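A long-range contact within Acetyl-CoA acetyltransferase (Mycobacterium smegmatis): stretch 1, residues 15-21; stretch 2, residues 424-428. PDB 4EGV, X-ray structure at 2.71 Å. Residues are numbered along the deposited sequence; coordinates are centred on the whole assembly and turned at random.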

# COMPACT_ATOMS: atom_id res chain seq x y z
N VAL A 15 -5.72 29.94 10.64
CA VAL A 15 -5.14 29.35 9.43
C VAL A 15 -4.66 30.51 8.55
O VAL A 15 -5.01 31.65 8.79
CB VAL A 15 -6.17 28.49 8.72
N ASP A 16 -3.77 30.21 7.61
CA ASP A 16 -3.34 31.05 6.50
C ASP A 16 -4.31 30.73 5.35
O ASP A 16 -4.79 29.60 5.25
CB ASP A 16 -1.88 30.68 6.19
CG ASP A 16 -1.42 31.03 4.77
OD1 ASP A 16 -0.27 30.72 4.47
OD2 ASP A 16 -2.14 31.62 3.94
N PRO A 17 -4.65 31.71 4.49
CA PRO A 17 -5.55 31.46 3.34
C PRO A 17 -5.10 30.42 2.31
O PRO A 17 -5.93 29.85 1.63
CB PRO A 17 -5.68 32.83 2.66
CG PRO A 17 -4.79 33.74 3.38
CD PRO A 17 -4.40 33.15 4.69
N ARG A 18 -3.80 30.14 2.24
CA ARG A 18 -3.27 29.18 1.27
C ARG A 18 -3.31 27.72 1.75
O ARG A 18 -3.06 26.80 0.97
CB ARG A 18 -1.84 29.56 0.87
CG ARG A 18 -1.76 30.48 -0.33
CD ARG A 18 -0.98 31.74 -0.01
NE ARG A 18 0.09 31.99 -0.97
CZ ARG A 18 1.38 31.84 -0.71
NH1 ARG A 18 2.28 32.09 -1.65
NH2 ARG A 18 1.77 31.43 0.49
N THR A 19 -3.63 27.52 3.02
CA THR A 19 -3.68 26.21 3.62
C THR A 19 -4.67 25.31 2.85
O THR A 19 -5.80 25.72 2.57
CB THR A 19 -4.02 26.30 5.11
OG1 THR A 19 -3.09 27.17 5.75
CG2 THR A 19 -3.98 24.93 5.78
N PRO A 20 -4.23 24.10 2.47
CA PRO A 20 -5.04 23.14 1.73
C PRO A 20 -5.97 22.31 2.61
O PRO A 20 -5.59 21.81 3.68
CB PRO A 20 -3.99 22.25 1.09
CG PRO A 20 -2.88 22.25 2.02
CD PRO A 20 -2.85 23.60 2.65
N VAL A 21 -7.20 22.19 2.16
CA VAL A 21 -8.17 21.32 2.79
C VAL A 21 -8.78 20.35 1.78
O VAL A 21 -9.05 20.71 0.62
CB VAL A 21 -9.26 22.14 3.56
CG1 VAL A 21 -8.72 22.61 4.87
CG2 VAL A 21 -9.77 23.31 2.74
N PRO A 424 -7.70 22.82 12.63
CA PRO A 424 -6.98 23.56 11.61
C PRO A 424 -5.53 23.87 11.88
O PRO A 424 -5.14 24.10 12.98
CB PRO A 424 -7.77 24.85 11.55
CG PRO A 424 -9.01 24.55 12.13
CD PRO A 424 -8.75 23.65 13.20
N ALA A 425 -4.72 23.92 10.85
CA ALA A 425 -3.37 24.39 11.03
C ALA A 425 -2.77 24.78 9.74
O ALA A 425 -3.29 24.47 8.72
CB ALA A 425 -2.53 23.39 11.67
N ASP A 426 -1.63 25.43 9.82
CA ASP A 426 -0.86 25.80 8.67
C ASP A 426 -0.16 24.59 8.17
O ASP A 426 0.24 23.78 8.92
CB ASP A 426 0.20 26.79 9.08
CG ASP A 426 -0.26 28.20 9.02
OD1 ASP A 426 -1.45 28.44 9.10
OD2 ASP A 426 0.59 29.09 8.91
N TRP A 427 0.03 24.50 6.89
CA TRP A 427 0.81 23.45 6.31
C TRP A 427 2.20 23.52 6.85
O TRP A 427 2.80 24.56 6.82
CB TRP A 427 0.82 23.63 4.80
CG TRP A 427 1.56 22.64 4.03
CD1 TRP A 427 2.80 22.75 3.58
CD2 TRP A 427 1.08 21.39 3.58
NE1 TRP A 427 3.15 21.65 2.90
CE2 TRP A 427 2.10 20.79 2.88
CE3 TRP A 427 -0.11 20.71 3.72
CZ2 TRP A 427 1.98 19.57 2.33
CZ3 TRP A 427 -0.22 19.50 3.17
CH2 TRP A 427 0.80 18.93 2.49
N VAL A 428 2.69 22.40 7.35
CA VAL A 428 4.05 22.21 7.81
C VAL A 428 4.81 21.38 6.75
O VAL A 428 4.43 20.24 6.47
CB VAL A 428 4.07 21.47 9.18
CG1 VAL A 428 5.52 21.25 9.70
CG2 VAL A 428 3.21 22.17 10.22

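Although more than 400 residues separate them in sequence, residues 15-21 and 424-428 lie side by side and bury 270 Å² between them, summed over both sides. The first stretch bends through a type I β turn from Asp16 to Thr19 and enters a strand at Pro20; the second has no regular helix or strand. Their backbones come nearest at Val15 and Ala425, with CA atoms 5.5 Å apart, and no backbone-to-backbone hydrogen bond links them.

Asp426 contributes the most covered surface. Its CA-to-CB bond points sideways, but the end of the side chain comes nearer to the first stretch, where OD1 of Asp426 accepts a weak hydrogen bond from the backbone N of Asp16 (3.3 Å). The N-H...O angle of 132° is well short of linear, so the amide offers its proton obliquely. OD1 of Asp426 also lies 3.8 Å from CA of Val15, whose side chain is modelled only to CB.

Trp427 covers almost as much. Its side chain, with chi1 in the t well, carries the indole to Pro20, and CG of the proline ring approaches CE3 of Trp427 to 3.6 Å. This is an apolar contact at van der Waals range, and the approach to the indole is oblique.

Thr19, buried, fills the space between these two contacts. CG2 of Thr19 lies 3.1 Å from the carbonyl O of Ala425, a tight approach for a methyl group that cannot act as a conventional donor. OG1 of Thr19 instead donates to O of Asp16 (3.0 Å), satisfying the hydroxyl within its own stretch. O of Asp16 also accepts the turn's backbone hydrogen bond from N of Thr19 (3.3 Å), while OD2 of Asp16 accepts a hydrogen bond from N of Arg18 at 2.8 Å in nearly linear geometry. All three bonds are local to the turn; the one hydrogen bond that crosses between the stretches is the weak one from Asp16 N to Asp426 OD1.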